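Local atomic coordinates of haemagglutinin I (Physarum polycephalum, PDB entry 3A5P), a protein that is a lectin that agglutinates red blood cells, probably by binding their surface carbohydrates through a compact domain of the legume lectin fold. Residues Y55-N60 against A65-Y70; L19-N24 against V28-T33; A78-T81 against N85-I88. All coordinates share one frame; numbering follows the deposited sequence.

Interaction 1: residues Y55-N60 against A65-Y70; sequences YITVHN and AFQLGY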
loop_
_atom_site.group_PDB
_atom_site.type_symbol
_atom_site.label_atom_id
_atom_site.label_comp_id
_atom_site.label_asym_id
_atom_site.label_seq_id
_atom_site.Cartn_x
_atom_site.Cartn_y
_atom_site.Cartn_z
ATOM N N TYR A 55 19.326 7.606 2.588
ATOM C CA TYR A 55 18.114 7.652 3.387
ATOM C C TYR A 55 16.970 6.830 2.781
ATOM O O TYR A 55 16.966 6.512 1.582
ATOM C CB TYR A 55 17.672 9.106 3.634
ATOM C CG TYR A 55 17.098 9.773 2.400
ATOM C CD1 TYR A 55 15.734 9.687 2.113
ATOM C CD2 TYR A 55 17.931 10.449 1.493
ATOM C CE1 TYR A 55 15.199 10.264 0.957
ATOM C CE2 TYR A 55 17.401 11.052 0.336
ATOM C CZ TYR A 55 16.040 10.945 0.076
ATOM O OH TYR A 55 15.483 11.523 -1.045
ATOM N N ILE A 56 16.031 6.477 3.654
ATOM C CA ILE A 56 14.768 5.836 3.289
ATOM C C ILE A 56 13.678 6.558 4.089
ATOM O O ILE A 56 13.733 6.602 5.329
ATOM C CB ILE A 56 14.740 4.333 3.661
ATOM C CG1 ILE A 56 15.973 3.604 3.104
ATOM C CG2 ILE A 56 13.414 3.678 3.112
ATOM C CD1 ILE A 56 16.202 2.179 3.722
ATOM N N THR A 57 12.705 7.118 3.378
ATOM C CA THR A 57 11.560 7.792 3.995
ATOM C C THR A 57 10.410 6.809 4.181
ATOM O O THR A 57 10.163 5.962 3.326
ATOM C CB THR A 57 11.112 8.969 3.154
ATOM O OG1 THR A 57 12.202 9.894 3.085
ATOM C CG2 THR A 57 9.896 9.644 3.781
ATOM N N VAL A 58 9.761 6.900 5.332
ATOM C CA VAL A 58 8.683 5.976 5.679
ATOM C C VAL A 58 7.381 6.754 5.800
ATOM O O VAL A 58 7.309 7.767 6.534
ATOM C CB VAL A 58 9.016 5.213 6.980
ATOM C CG1 VAL A 58 7.874 4.244 7.374
ATOM C CG2 VAL A 58 10.320 4.456 6.811
ATOM N N HIS A 59 6.367 6.300 5.055
ATOM C CA HIS A 59 5.014 6.816 5.209
ATOM C C HIS A 59 4.107 5.774 5.865
ATOM O O HIS A 59 4.074 4.598 5.457
ATOM C CB HIS A 59 4.441 7.266 3.863
ATOM C CG HIS A 59 4.982 8.578 3.402
ATOM N ND1 HIS A 59 6.197 8.697 2.770
ATOM C CD2 HIS A 59 4.483 9.833 3.510
ATOM C CE1 HIS A 59 6.427 9.972 2.502
ATOM N NE2 HIS A 59 5.397 10.680 2.932
ATOM N N ASN A 60 3.398 6.194 6.897
ATOM C CA ASN A 60 2.407 5.333 7.547
ATOM C C ASN A 60 1.040 5.710 6.963
ATOM O O ASN A 60 0.435 6.723 7.346
ATOM C CB ASN A 60 2.478 5.517 9.069
ATOM C CG ASN A 60 1.663 4.481 9.836
ATOM O OD1 ASN A 60 1.069 3.562 9.252
ATOM N ND2 ASN A 60 1.624 4.638 11.156
ATOM N N ALA A 65 5.988 9.302 8.451
ATOM C CA ALA A 65 6.252 8.794 9.796
ATOM C C ALA A 65 7.627 9.269 10.294
ATOM O O ALA A 65 7.729 9.911 11.355
ATOM C CB ALA A 65 6.160 7.271 9.810
ATOM N N PHE A 66 8.669 8.966 9.524
ATOM C CA PHE A 66 10.060 9.346 9.844
ATOM C C PHE A 66 10.971 8.982 8.694
ATOM O O PHE A 66 10.531 8.347 7.727
ATOM C CB PHE A 66 10.577 8.681 11.147
ATOM C CG PHE A 66 10.122 7.246 11.343
ATOM C CD1 PHE A 66 10.697 6.201 10.607
ATOM C CD2 PHE A 66 9.110 6.943 12.264
ATOM C CE1 PHE A 66 10.264 4.867 10.787
ATOM C CE2 PHE A 66 8.671 5.616 12.447
ATOM C CZ PHE A 66 9.260 4.582 11.710
ATOM N N GLN A 67 12.246 9.341 8.814
ATOM C CA GLN A 67 13.224 8.974 7.816
ATOM C C GLN A 67 14.336 8.196 8.486
ATOM O O GLN A 67 14.740 8.525 9.620
ATOM C CB GLN A 67 13.782 10.228 7.150
ATOM C CG GLN A 67 14.651 9.956 5.933
ATOM C CD GLN A 67 15.073 11.262 5.253
ATOM O OE1 GLN A 67 16.145 11.797 5.544
ATOM N NE2 GLN A 67 14.203 11.799 4.391
ATOM N N LEU A 68 14.828 7.184 7.773
ATOM C CA LEU A 68 15.915 6.317 8.207
ATOM C C LEU A 68 17.168 6.644 7.392
ATOM O O LEU A 68 17.067 7.040 6.229
ATOM C CB LEU A 68 15.562 4.865 7.913
ATOM C CG LEU A 68 14.129 4.373 8.215
ATOM C CD1 LEU A 68 13.852 3.069 7.468
ATOM C CD2 LEU A 68 13.985 4.174 9.705
ATOM N N GLY A 69 18.331 6.444 7.994
ATOM C CA GLY A 69 19.610 6.631 7.304
ATOM C C GLY A 69 20.386 5.330 7.211
ATOM O O GLY A 69 20.197 4.397 8.029
ATOM N N TYR A 70 21.257 5.261 6.214
ATOM C CA TYR A 70 22.125 4.102 6.058
ATOM C C TYR A 70 23.418 4.432 5.307
ATOM O O TYR A 70 23.519 5.437 4.587
ATOM C CB TYR A 70 21.370 2.919 5.391
ATOM C CG TYR A 70 21.048 3.098 3.916
ATOM C CD1 TYR A 70 21.939 2.653 2.927
ATOM C CD2 TYR A 70 19.853 3.715 3.499
ATOM C CE1 TYR A 70 21.661 2.807 1.575
ATOM C CE2 TYR A 70 19.561 3.883 2.121
ATOM C CZ TYR A 70 20.482 3.426 1.171
ATOM O OH TYR A 70 20.234 3.589 -0.171
HETATM O O HOH W 1 18.377 5.623 -0.539
#
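Strands 55-60 and 65-70 run antiparallel, with a 160° angle between their directions, and Ile56 and Leu68 exchange a pair of backbone hydrogen bonds, the shorter being Leu68 N to Ile56 O at 2.7 Å. The regular ladder ends at Val58 O, which accepts from Ala65 N at 2.8 Å and only weakly from Phe66 N. On one face, Gln67 reaches over the neighbouring strand with an extended chain (CG opposite the backbone N, chi1 -171°), and its NE2 donates to Thr57 OG1 at 3.1 Å. The amide lies 29° from the plane of the Tyr55 ring, with NE2 3.5 Å from Tyr55 CD1. Its rotation is well defined, because OE1 also accepts from Thr49 N and Val50 N while NE2 reaches Pro47 O; Thr57 OG1 has a second partner in Ile45 O. Contacts on the other face are mainly apolar. Val58 CG2 touches both Leu68 CD1 (3.9 Å) and Phe66 CE1 (4.0 Å), and Ile56 CG1 meets Tyr70 CE2 at 3.7 Å, the side chains crossing nearly perpendicularly. A water joins Tyr55 O to Tyr70 OH, which also bonds Val2 N. With Ala65 and Phe66 both facing Val58, this is a beta hairpin interrupted by a classic bulge.

Interaction 2: residues L19-N24 against V28-T33; sequences LYPSGN and VPRYVT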
loop_
_atom_site.group_PDB
_atom_site.type_symbol
_atom_site.label_atom_id
_atom_site.label_comp_id
_atom_site.label_asym_id
_atom_site.label_seq_id
_atom_site.Cartn_x
_atom_site.Cartn_y
_atom_site.Cartn_z
ATOM N N LEU A 19 5.528 -8.095 2.021
ATOM C CA LEU A 19 6.221 -7.001 1.329
ATOM C C LEU A 19 5.994 -7.111 -0.186
ATOM O O LEU A 19 6.123 -8.205 -0.757
ATOM C CB LEU A 19 7.718 -7.090 1.620
ATOM C CG LEU A 19 8.684 -6.145 0.886
ATOM C CD1 LEU A 19 8.547 -4.703 1.370
ATOM C CD2 LEU A 19 10.132 -6.657 1.068
ATOM N N TYR A 20 5.673 -5.979 -0.819
ATOM C CA TYR A 20 5.570 -5.853 -2.290
ATOM C C TYR A 20 6.289 -4.580 -2.792
ATOM O O TYR A 20 6.093 -3.489 -2.238
ATOM C CB TYR A 20 4.107 -5.765 -2.739
ATOM C CG TYR A 20 3.274 -6.946 -2.297
ATOM C CD1 TYR A 20 3.438 -8.192 -2.899
ATOM C CD2 TYR A 20 2.371 -6.830 -1.245
ATOM C CE1 TYR A 20 2.715 -9.308 -2.476
ATOM C CE2 TYR A 20 1.612 -7.942 -0.826
ATOM C CZ TYR A 20 1.785 -9.166 -1.448
ATOM O OH TYR A 20 1.083 -10.286 -1.032
ATOM N N PRO A 21 7.125 -4.713 -3.838
ATOM C CA PRO A 21 7.670 -5.961 -4.375
ATOM C C PRO A 21 8.767 -6.451 -3.408
ATOM O O PRO A 21 9.473 -5.614 -2.787
ATOM C CB PRO A 21 8.259 -5.529 -5.734
ATOM C CG PRO A 21 8.677 -4.109 -5.506
ATOM C CD PRO A 21 7.610 -3.536 -4.578
ATOM N N SER A 22 8.889 -7.775 -3.256
ATOM C CA SER A 22 9.869 -8.367 -2.328
ATOM C C SER A 22 11.148 -8.778 -3.034
ATOM O O SER A 22 11.167 -8.935 -4.257
ATOM C CB SER A 22 9.297 -9.603 -1.581
ATOM O OG SER A 22 8.760 -10.591 -2.464
ATOM N N GLY A 23 12.209 -8.983 -2.249
ATOM C CA GLY A 23 13.459 -9.570 -2.773
ATOM C C GLY A 23 14.464 -8.625 -3.413
ATOM O O GLY A 23 15.518 -9.074 -3.869
ATOM N N ASN A 24 14.188 -7.317 -3.415
ATOM C CA ASN A 24 15.066 -6.372 -4.123
ATOM C C ASN A 24 15.859 -5.446 -3.208
ATOM O O ASN A 24 15.393 -5.076 -2.125
ATOM C CB ASN A 24 14.226 -5.501 -5.072
ATOM C CG ASN A 24 15.019 -4.939 -6.256
ATOM O OD1 ASN A 24 16.256 -5.009 -6.323
ATOM N ND2 ASN A 24 14.282 -4.348 -7.206
ATOM N N VAL A 28 13.544 1.875 -5.666
ATOM C CA VAL A 28 12.090 1.960 -5.940
ATOM C C VAL A 28 11.299 1.871 -4.631
ATOM O O VAL A 28 11.810 1.328 -3.634
ATOM C CB VAL A 28 11.598 0.870 -6.949
ATOM C CG1 VAL A 28 12.356 0.955 -8.299
ATOM C CG2 VAL A 28 11.729 -0.547 -6.372
ATOM N N PRO A 29 10.073 2.429 -4.610
ATOM C CA PRO A 29 9.247 2.254 -3.411
ATOM C C PRO A 29 8.961 0.787 -3.062
ATOM O O PRO A 29 8.852 -0.075 -3.955
ATOM C CB PRO A 29 7.943 2.980 -3.772
ATOM C CG PRO A 29 8.403 4.066 -4.777
ATOM C CD PRO A 29 9.397 3.280 -5.618
ATOM N N ARG A 30 8.873 0.520 -1.764
ATOM C CA ARG A 30 8.492 -0.788 -1.245
ATOM C C ARG A 30 7.340 -0.616 -0.261
ATOM O O ARG A 30 7.265 0.385 0.463
ATOM C CB ARG A 30 9.688 -1.448 -0.531
ATOM C CG ARG A 30 10.351 -2.612 -1.284
ATOM C CD ARG A 30 10.837 -2.230 -2.675
ATOM N NE ARG A 30 11.909 -1.236 -2.687
ATOM C CZ ARG A 30 13.197 -1.505 -2.446
ATOM N NH1 ARG A 30 13.570 -2.728 -2.095
ATOM N NH2 ARG A 30 14.113 -0.532 -2.510
ATOM N N TYR A 31 6.461 -1.606 -0.216
ATOM C CA TYR A 31 5.197 -1.462 0.518
ATOM C C TYR A 31 5.073 -2.651 1.436
ATOM O O TYR A 31 5.091 -3.805 0.969
ATOM C CB TYR A 31 4.030 -1.411 -0.482
ATOM C CG TYR A 31 4.139 -0.259 -1.465
ATOM C CD1 TYR A 31 3.618 0.998 -1.147
ATOM C CD2 TYR A 31 4.789 -0.414 -2.683
ATOM C CE1 TYR A 31 3.720 2.062 -2.022
ATOM C CE2 TYR A 31 4.911 0.664 -3.581
ATOM C CZ TYR A 31 4.362 1.893 -3.242
ATOM O OH TYR A 31 4.475 2.953 -4.112
ATOM N N VAL A 32 4.999 -2.389 2.740
ATOM C CA VAL A 32 4.724 -3.463 3.693
ATOM C C VAL A 32 3.241 -3.418 4.032
ATOM O O VAL A 32 2.738 -2.402 4.541
ATOM C CB VAL A 32 5.594 -3.389 4.980
ATOM C CG1 VAL A 32 5.188 -4.495 5.952
ATOM C CG2 VAL A 32 7.053 -3.558 4.617
ATOM N N THR A 33 2.559 -4.523 3.739
ATOM C CA THR A 33 1.112 -4.585 3.845
ATOM C C THR A 33 0.697 -5.531 4.964
ATOM O O THR A 33 1.319 -6.572 5.154
ATOM C CB THR A 33 0.461 -5.051 2.513
ATOM O OG1 THR A 33 0.964 -6.363 2.153
ATOM C CG2 THR A 33 0.738 -4.005 1.394
HETATM O O HOH W 2 12.171 -5.487 -2.124
#
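One water draws together three groups of the loop and strand: it accepts from Asn24 N at 3.0 Å and from Arg30 NH1 at 3.1 Å, and probably donates to Pro21 O. Arg30 NH1 also points at Asn24 O, 3.0 Å away, but this bond is strongly bent and weak. Bends at chi2 (57°) and chi3 (65°) fold the arginine back, so that its NE donates to Val28 O at 2.7 Å, in the guanidinium plane but well above the plane of that carbonyl. The aliphatic part of the chain is used too. Arg30 CG packs on Leu19 CD1 at 3.8 Å, and Arg30 CD lies 4.0 Å from Pro21 CD, the proline following a cis peptide bond. Further along, Tyr20 and Tyr31 form the hydrogen-bonded pair of the hairpin, Tyr20 N giving an almost straight bond to Tyr31 O at 2.9 Å. Beyond the hairpin, Arg30 NH2 bonds Trp3 O, the guanidinium makes a cation-pi contact with the Trp3 ring, and Tyr20 stacks on Tyr20 of the second subunit. The charge of Arg30 is thus probably stabilised by carbonyl and water dipoles and that indole, as it bridges Val28 O to the Pro21-Asn24 side, mostly through water.

Interaction 3: residues A78-T81 against N85-I88; sequences ATFT and NVSI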
loop_
_atom_site.group_PDB
_atom_site.type_symbol
_atom_site.label_atom_id
_atom_site.label_comp_id
_atom_site.label_asym_id
_atom_site.label_seq_id
_atom_site.Cartn_x
_atom_site.Cartn_y
_atom_site.Cartn_z
ATOM N N ALA A 78 11.722 -4.191 9.502
ATOM C CA ALA A 78 10.495 -3.862 10.241
ATOM C C ALA A 78 10.088 -5.072 11.060
ATOM O O ALA A 78 9.797 -6.139 10.494
ATOM C CB ALA A 78 9.376 -3.449 9.283
ATOM N N THR A 79 10.065 -4.898 12.383
ATOM C CA THR A 79 9.696 -5.976 13.306
ATOM C C THR A 79 8.301 -5.718 13.866
ATOM O O THR A 79 8.045 -4.672 14.486
ATOM C CB THR A 79 10.735 -6.168 14.465
ATOM O OG1 THR A 79 12.037 -6.392 13.908
ATOM C CG2 THR A 79 10.353 -7.384 15.374
ATOM N N PHE A 80 7.425 -6.698 13.667
ATOM C CA PHE A 80 6.030 -6.592 14.064
ATOM C C PHE A 80 5.750 -7.292 15.378
ATOM O O PHE A 80 6.168 -8.409 15.572
ATOM C CB PHE A 80 5.153 -7.154 12.946
ATOM C CG PHE A 80 5.164 -6.285 11.725
ATOM C CD1 PHE A 80 4.134 -5.365 11.507
ATOM C CD2 PHE A 80 6.240 -6.332 10.840
ATOM C CE1 PHE A 80 4.163 -4.531 10.368
ATOM C CE2 PHE A 80 6.296 -5.486 9.704
ATOM C CZ PHE A 80 5.254 -4.592 9.483
ATOM N N THR A 81 5.058 -6.610 16.281
ATOM C CA THR A 81 4.552 -7.274 17.497
ATOM C C THR A 81 3.061 -6.969 17.647
ATOM O O THR A 81 2.546 -6.016 17.023
ATOM C CB THR A 81 5.358 -6.858 18.748
ATOM O OG1 THR A 81 5.555 -5.434 18.735
ATOM C CG2 THR A 81 6.719 -7.599 18.768
ATOM N N ASN A 85 2.148 -2.938 16.554
ATOM C CA ASN A 85 3.400 -2.281 16.845
ATOM C C ASN A 85 4.452 -2.657 15.821
ATOM O O ASN A 85 4.642 -3.833 15.527
ATOM C CB ASN A 85 3.898 -2.621 18.253
ATOM C CG ASN A 85 3.086 -1.955 19.312
ATOM O OD1 ASN A 85 3.174 -0.738 19.496
ATOM N ND2 ASN A 85 2.244 -2.728 19.996
ATOM N N VAL A 86 5.155 -1.650 15.317
ATOM C CA VAL A 86 6.194 -1.869 14.320
ATOM C C VAL A 86 7.434 -1.103 14.746
ATOM O O VAL A 86 7.353 0.096 15.002
ATOM C CB VAL A 86 5.769 -1.390 12.902
ATOM C CG1 VAL A 86 6.716 -2.002 11.833
ATOM C CG2 VAL A 86 4.315 -1.770 12.609
ATOM N N SER A 87 8.561 -1.802 14.828
ATOM C CA SER A 87 9.851 -1.171 15.052
ATOM C C SER A 87 10.663 -1.286 13.772
ATOM O O SER A 87 10.844 -2.391 13.274
ATOM C CB SER A 87 10.583 -1.865 16.201
ATOM O OG SER A 87 11.865 -1.293 16.400
ATOM N N ILE A 88 11.145 -0.146 13.257
ATOM C CA ILE A 88 11.910 -0.120 12.003
ATOM C C ILE A 88 13.321 0.406 12.235
ATOM O O ILE A 88 13.499 1.462 12.827
ATOM C CB ILE A 88 11.203 0.729 10.916
ATOM C CG1 ILE A 88 9.746 0.247 10.746
ATOM C CG2 ILE A 88 11.969 0.642 9.600
ATOM C CD1 ILE A 88 8.862 1.159 9.899
HETATM O O HOH W 3 13.493 -4.174 13.329
#
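Phe80 presents one face of its ring to Val86, whose CG1 sits 3.9 Å from the ring centroid and only 18° off the normal, a CH-pi contact displaced toward the rim. The second branch of the valine, CG2, comes to Phe80 CE1 at 3.6 Å. Both methyls therefore meet the same ring, and the two side chains lie beside each other, pointing the same way. With chi1 at -164°, Val86 CG1 is carried over the ring face, while CG2 is left at the CD1-CE1 side of the ring. On this face Ala78 CB lies alongside, touching both Val86 CG1 and Ile88 CG1 at 4.0 Å.

The backbone beneath is a regular antiparallel ladder. Thr79 and Ser87 exchange two nearly straight hydrogen bonds, with Thr79 N to Ser87 O at 2.8 Å, and Thr81 and Asn85 exchange another two, of which Asn85 N to Thr81 O is the longer at 3.1 Å. The reverse face is polar. Thr81 OG1 rests against Asn85 CB at 3.3 Å, a close polar-to-carbon contact, while the amide of Asn85 is fixed from outside by His97 NE2 and Ala82 O. A water links Thr79 OG1 (2.7 Å) with Ser87 O.

Strand 3-10 pairs with 78-81 and strand 96-99 with 85-88, so the hairpin occupies the middle of its sheet. Phe80 also packs on Val34 of strand 30-34 in the other sheet. One apolar and one polar face, with the aromatic ring directed inward, is the build of a beta-sandwich sheet, here consistent with the legume lectin fold.

How the interactions relate
All three interactions are beta hairpins, and together they illustrate how hairpins of two sheets pack into a small sandwich. Interactions 1 and 2 belong to the five-stranded antiparallel sheet; their centres are 14 Å apart and their nearest atoms about 7 Å, so they do not touch. Interaction 3 lies in the facing sheet and meets both. Leu68 CD1 of interaction 1 packs on Ile88 CG2 at 3.7 Å, and Val32 CG1 of interaction 2 reaches Phe80 CZ at 3.5 Å. The apolar face of 78-81 and 85-88 is thus shared between the two other hairpins. Outward, interactions 1 and 2 both contact the second subunit, whereas interaction 3 does not.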